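Local atomic coordinates of pirin family protein (Acinetobacter baumannii, PDB entry 6D0P), a protein that probably acts as a quercetin 2,3-dioxygenase of the pirin family, a two-cupin protein that holds one metal ion per subunit. Residues 63-68 / 279-284; 134-139 / 178-183. All coordinates share one frame; numbering follows the deposited sequence. Where two conformers were deposited one is given.

In the fold
Both contacts tie the N-terminal cupin half of the bicupin fold to later parts of the chain, and contact 2 is nested within the loop that contact 1 closes. Contact 1 is partly buried: the metal-binding strand 64-66 and Arg67 meet the end of helix 271-282 through a proline-on-phenylalanine contact and a salt bridge, with manganese on the other side of the strand. Contact 2, a surface contact between two loops, has no hydrogen bond across it, only a phenylalanine ring against two hydroxyl-bearing residues. The centres lie about 20 Å apart, yet the two touch: Lys137 NZ probably donates to Gly68 O, and Arg67 packs against Met138, present as selenomethionine.

Contact 1: residues 63-68 / 279-284; sequences SHPHRG and NDFNRG. With MN (manganese (II) ion), chain G.
Pro65 sets CG over one face of the Phe281 ring, 3.7 Å from its centroid, the two side chains crossing at about a right angle in a CH-pi contact displaced toward the rim. CB and CD also rest on the ring, reaching CD1 and CE1. The puckered, wholly apolar proline ring suits the place, since its C-H groups can rest on the aromatic face. The phenylalanine reaches it because its CG stands anti to the backbone N (chi1 170°), carrying the ring off the helix toward the strand.

Farther along, Arg67 runs out extended, bends at chi3, and presents NH1 and NH2 end-on to a single oxygen, Asp280 OD2; the Arg67 NH1 to Asp280 OD2 distance is 2.9 Å. That oxygen lies in the guanidinium plane and is met on its anti side, with both nitrogens tilted out of the carboxylate plane, while the two flat groups are turned 75° apart. Both bonds are somewhat bent, as sharing one acceptor demands. Arg67 NE donates to Ala104 O, which should restrain the rotation of the guanidinium.

His64 and His66 flank Pro65 in the strand and turn to the other side, where each NE2 binds manganese, His64 NE2 at 2.2 Å. His108, Glu110 and two waters complete this cupin metal site, which is predicted to hold iron as cofactor.

The helix 271-282 closes with a Schellman motif, Gly284 taking the positive phi. Its last turn, contributed by the C-terminal part of the chain, covers the outer side of strand 64-66, with Leu107 of strand 106-112 and Phe266 of strand 266-268 packing beside Pro65 and Phe281.

Contact 2: residues 134-139 / 178-183; sequences SHSKMT and TTFSPL
The segments 134-139 and 178-183 approach most closely at Ser136 and Phe180, whose CA atoms are 7.3 Å apart. The side chain of Phe180 spans the interval: its CD2 comes within 3.4 Å of Ser136 OG and nearly as close to Ser136 CB. Farther round the ring, CE2 and CZ pass Thr139 OG1; Phe180 CE2 lies 4.0 Å from Thr139 OG1. No hydrogen bond crosses the contact, so it rests on packing alone. Serine is short enough for the ring to come up against its CB as well as its OG.

Ser136 to Thr139 form a type I beta turn, in which Thr139 N donates to Ser136 O. Thr139 OG1 also donates to Ser136 O, at 2.8 Å, arriving in the carbonyl plane; its chi1 of 53° sets the hydroxyl between the backbone N and the carbonyl carbon. Ser136 O thus takes two bonds from one residue, and the threonine hydroxyl that borders the phenylalanine is held in place. The turn belongs to the connection between strands 121-131 and 145-146, both in one antiparallel sheet of the N-terminal cupin half.

Across the contact, Thr179 OG1 bonds to Ser181 O at 2.9 Å, coming from above the carbonyl plane and bracing the backbone on both sides of Phe180. This loop leads into strand 183-190. Phe180 also packs on Leu132 and on Thr101 of strand 97-101, while Thr179 and Leu183 touch Trp99 of that same strand.

Contact 1: residues 63-68 / 279-284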
loop_
_atom_site.group_PDB
_atom_site.type_symbol
_atom_site.label_atom_id
_atom_site.label_comp_id
_atom_site.label_asym_id
_atom_site.label_seq_id
_atom_site.Cartn_x
_atom_site.Cartn_y
_atom_site.Cartn_z
ATOM N N SER A 63 5.826 15.616 11.412
ATOM C CA SER A 63 6.866 15.787 10.401
ATOM C C SER A 63 7.873 14.630 10.437
ATOM O O SER A 63 8.463 14.357 11.447
ATOM C CB SER A 63 7.554 17.100 10.592
ATOM O OG SER A 63 8.505 17.285 9.575
ATOM N N HIS A 64 8.041 13.955 9.308
ATOM C CA HIS A 64 8.985 12.866 9.181
ATOM C C HIS A 64 9.457 12.804 7.724
ATOM O O HIS A 64 8.750 13.213 6.819
ATOM C CB HIS A 64 8.373 11.524 9.610
ATOM C CG HIS A 64 7.201 11.111 8.785
ATOM N ND1 HIS A 64 5.929 11.569 9.044
ATOM C CD2 HIS A 64 7.098 10.279 7.720
ATOM C CE1 HIS A 64 5.090 11.046 8.168
ATOM N NE2 HIS A 64 5.784 10.256 7.340
ATOM N N PRO A 65 10.657 12.293 7.511
ATOM C CA PRO A 65 11.193 12.204 6.182
ATOM C C PRO A 65 11.004 10.845 5.501
ATOM O O PRO A 65 10.749 9.832 6.173
ATOM C CB PRO A 65 12.693 12.443 6.397
ATOM C CG PRO A 65 12.956 11.805 7.728
ATOM C CD PRO A 65 11.702 12.094 8.521
ATOM N N HIS A 66 11.136 10.865 4.176
ATOM C CA HIS A 66 11.204 9.656 3.355
ATOM C C HIS A 66 12.190 9.906 2.221
ATOM O O HIS A 66 12.261 11.040 1.691
ATOM C CB HIS A 66 9.858 9.262 2.717
ATOM C CG HIS A 66 8.768 8.919 3.668
ATOM N ND1 HIS A 66 8.841 7.805 4.489
ATOM C CD2 HIS A 66 7.552 9.477 3.872
ATOM C CE1 HIS A 66 7.722 7.727 5.203
ATOM N NE2 HIS A 66 6.904 8.730 4.822
ATOM N N ARG A 67 12.933 8.866 1.837
ATOM C CA ARG A 67 13.765 8.957 0.666
ATOM C C ARG A 67 13.902 7.567 0.051
ATOM O O ARG A 67 14.090 6.581 0.784
ATOM C CB ARG A 67 15.154 9.518 0.996
ATOM C CG ARG A 67 16.155 9.422 -0.156
ATOM C CD ARG A 67 17.550 9.949 0.176
ATOM N NE ARG A 67 17.575 11.408 0.253
ATOM C CZ ARG A 67 18.659 12.127 0.529
ATOM N NH1 ARG A 67 19.805 11.520 0.828
ATOM N NH2 ARG A 67 18.593 13.447 0.494
ATOM N N GLY A 68 13.805 7.513 -1.285
ATOM C CA GLY A 68 14.147 6.316 -2.040
ATOM C C GLY A 68 12.994 5.440 -2.510
ATOM O O GLY A 68 13.241 4.458 -3.220
ATOM N N ASN A 279 22.735 11.718 7.193
ATOM C CA ASN A 279 23.484 12.984 7.317
ATOM C C ASN A 279 22.647 14.156 6.778
ATOM O O ASN A 279 22.576 15.200 7.431
ATOM C CB ASN A 279 24.871 12.875 6.682
ATOM C CG ASN A 279 25.780 11.975 7.492
ATOM O OD1 ASN A 279 25.491 11.687 8.650
ATOM N ND2 ASN A 279 26.877 11.528 6.901
ATOM N N ASP A 280 22.036 13.985 5.614
ATOM C CA ASP A 280 21.197 15.022 5.001
ATOM C C ASP A 280 20.050 15.397 5.950
ATOM O O ASP A 280 19.784 16.589 6.191
ATOM C CB ASP A 280 20.629 14.557 3.656
ATOM C CG ASP A 280 21.643 14.496 2.523
ATOM O OD1 ASP A 280 22.768 15.019 2.711
ATOM O OD2 ASP A 280 21.313 13.905 1.457
ATOM N N PHE A 281 19.405 14.401 6.534
ATOM C CA PHE A 281 18.260 14.687 7.387
ATOM C C PHE A 281 18.699 15.300 8.719
ATOM O O PHE A 281 18.074 16.244 9.192
ATOM C CB PHE A 281 17.428 13.435 7.647
ATOM C CG PHE A 281 16.373 13.636 8.705
ATOM C CD1 PHE A 281 15.254 14.419 8.451
ATOM C CD2 PHE A 281 16.501 13.048 9.954
ATOM C CE1 PHE A 281 14.295 14.626 9.430
ATOM C CE2 PHE A 281 15.529 13.241 10.928
ATOM C CZ PHE A 281 14.429 14.031 10.665
ATOM N N ASN A 282 19.746 14.747 9.326
ATOM C CA ASN A 282 20.182 15.215 10.627
ATOM C C ASN A 282 20.761 16.634 10.529
ATOM O O ASN A 282 20.704 17.372 11.501
ATOM C CB ASN A 282 21.135 14.213 11.275
ATOM C CG ASN A 282 20.395 13.067 11.933
ATOM O OD1 ASN A 282 19.985 13.190 13.073
ATOM N ND2 ASN A 282 20.239 11.951 11.240
ATOM N N ARG A 283 21.288 17.036 9.379
ATOM C CA ARG A 283 21.860 18.367 9.234
ATOM C C ARG A 283 20.790 19.368 8.772
ATOM O O ARG A 283 21.120 20.495 8.428
ATOM C CB ARG A 283 23.069 18.321 8.294
ATOM C CG ARG A 283 24.293 17.683 8.933
ATOM C CD ARG A 283 24.896 18.586 10.002
ATOM N NE ARG A 283 25.761 19.621 9.447
ATOM C CZ ARG A 283 26.301 20.615 10.145
ATOM N NH1 ARG A 283 26.008 20.771 11.425
ATOM N NH2 ARG A 283 27.141 21.449 9.559
ATOM N N GLY A 284 19.525 18.954 8.753
ATOM C CA GLY A 284 18.415 19.862 8.397
ATOM C C GLY A 284 18.213 20.098 6.903
ATOM O O GLY A 284 17.465 21.014 6.545
HETATM MN MN MN G . 4.945 9.346 5.574
HETATM O O HOH W 1 3.622 8.456 3.696
HETATM O O HOH W 2 4.604 7.274 6.310
#

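Contact 2: residues 134-139 / 178-183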
loop_
_atom_site.group_PDB
_atom_site.type_symbol
_atom_site.label_atom_id
_atom_site.label_comp_id
_atom_site.label_asym_id
_atom_site.label_seq_id
_atom_site.Cartn_x
_atom_site.Cartn_y
_atom_site.Cartn_z
ATOM N N SER A 134 16.930 1.468 -8.743
ATOM C CA SER A 134 18.071 2.258 -8.315
ATOM C C SER A 134 18.154 3.580 -9.077
ATOM O O SER A 134 18.344 4.650 -8.481
ATOM C CB SER A 134 19.382 1.457 -8.479
ATOM O OG SER A 134 19.536 1.044 -9.825
ATOM N N HIS A 135 17.999 3.503 -10.386
ATOM C CA HIS A 135 18.124 4.696 -11.241
ATOM C C HIS A 135 17.068 5.763 -10.946
ATOM O O HIS A 135 17.295 6.918 -11.283
ATOM C CB HIS A 135 18.027 4.298 -12.721
ATOM C CG HIS A 135 19.165 3.459 -13.172
ATOM N ND1 HIS A 135 19.094 2.085 -13.216
ATOM C CD2 HIS A 135 20.409 3.792 -13.556
ATOM C CE1 HIS A 135 20.251 1.607 -13.626
ATOM N NE2 HIS A 135 21.067 2.643 -13.854
ATOM N N SER A 136 15.949 5.391 -10.332
ATOM C CA SER A 136 14.818 6.280 -10.116
ATOM C C SER A 136 14.772 6.806 -8.678
ATOM O O SER A 136 13.999 7.703 -8.376
ATOM C CB SER A 136 13.510 5.550 -10.428
ATOM O OG SER A 136 13.498 5.037 -11.751
ATOM N N LYS A 137 15.615 6.282 -7.797
ATOM C CA LYS A 137 15.488 6.624 -6.396
ATOM C C LYS A 137 15.722 8.106 -6.116
ATOM O O LYS A 137 15.110 8.629 -5.173
ATOM C CB LYS A 137 16.458 5.814 -5.547
ATOM C CG LYS A 137 16.021 4.389 -5.340
ATOM C CD LYS A 137 16.945 3.633 -4.439
ATOM C CE LYS A 137 16.409 2.269 -4.073
ATOM N NZ LYS A 137 15.245 2.375 -3.173
HETATM N N MSE A 138 16.602 8.755 -6.866
HETATM C CA MSE A 138 16.914 10.169 -6.564
HETATM C C MSE A 138 16.224 11.147 -7.495
HETATM O O MSE A 138 16.675 12.284 -7.645
HETATM C CB MSE A 138 18.438 10.409 -6.492
HETATM C CG MSE A 138 19.084 9.528 -5.411
HETATM SE SE MSE A 138 18.535 10.102 -3.594
HETATM C CE MSE A 138 19.457 11.821 -3.469
ATOM N N THR A 139 15.129 10.726 -8.120
ATOM C CA THR A 139 14.307 11.635 -8.912
ATOM C C THR A 139 13.563 12.552 -7.938
ATOM O O THR A 139 13.344 12.184 -6.804
ATOM C CB THR A 139 13.323 10.895 -9.834
ATOM O OG1 THR A 139 12.526 9.955 -9.107
ATOM C CG2 THR A 139 14.020 10.151 -10.954
ATOM N N THR A 178 0.555 6.054 -12.254
ATOM C CA THR A 178 1.711 5.687 -13.063
ATOM C C THR A 178 2.788 5.134 -12.124
ATOM O O THR A 178 2.817 5.477 -10.930
ATOM C CB THR A 178 2.258 6.863 -13.886
ATOM O OG1 THR A 178 2.715 7.864 -12.981
ATOM C CG2 THR A 178 1.247 7.453 -14.844
ATOM N N THR A 179 3.692 4.323 -12.669
ATOM C CA THR A 179 4.720 3.626 -11.894
ATOM C C THR A 179 6.078 3.674 -12.623
ATOM O O THR A 179 6.143 3.984 -13.817
ATOM C CB THR A 179 4.319 2.163 -11.644
ATOM O OG1 THR A 179 4.345 1.476 -12.900
ATOM C CG2 THR A 179 2.953 2.016 -11.013
ATOM N N PHE A 180 7.157 3.379 -11.890
ATOM C CA PHE A 180 8.527 3.386 -12.461
ATOM C C PHE A 180 8.957 2.010 -12.981
ATOM O O PHE A 180 9.957 1.911 -13.711
ATOM C CB PHE A 180 9.533 3.866 -11.420
ATOM C CG PHE A 180 9.418 5.328 -11.096
ATOM C CD1 PHE A 180 8.429 5.793 -10.234
ATOM C CD2 PHE A 180 10.323 6.231 -11.610
ATOM C CE1 PHE A 180 8.343 7.142 -9.927
ATOM C CE2 PHE A 180 10.242 7.576 -11.291
ATOM C CZ PHE A 180 9.248 8.027 -10.456
ATOM N N SER A 181 8.258 0.952 -12.567
ATOM C CA SER A 181 8.564 -0.405 -13.010
ATOM C C SER A 181 7.228 -1.138 -13.192
ATOM O O SER A 181 6.229 -0.663 -12.674
ATOM C CB SER A 181 9.482 -1.131 -12.039
ATOM O OG SER A 181 8.910 -1.231 -10.748
ATOM N N PRO A 182 7.219 -2.281 -13.889
ATOM C CA PRO A 182 5.957 -2.987 -14.148
ATOM C C PRO A 182 5.380 -3.587 -12.860
ATOM O O PRO A 182 6.034 -4.420 -12.223
ATOM C CB PRO A 182 6.313 -4.089 -15.157
ATOM C CG PRO A 182 7.566 -3.562 -15.819
ATOM C CD PRO A 182 8.303 -2.922 -14.661
ATOM N N LEU A 183 4.186 -3.148 -12.484
ATOM C CA LEU A 183 3.570 -3.627 -11.273
ATOM C C LEU A 183 2.064 -3.347 -11.298
ATOM O O LEU A 183 1.562 -2.488 -12.057
ATOM C CB LEU A 183 4.259 -3.018 -10.043
ATOM C CG LEU A 183 4.082 -1.527 -9.797
ATOM C CD1 LEU A 183 2.841 -1.252 -8.975
ATOM C CD2 LEU A 183 5.279 -0.959 -9.070
#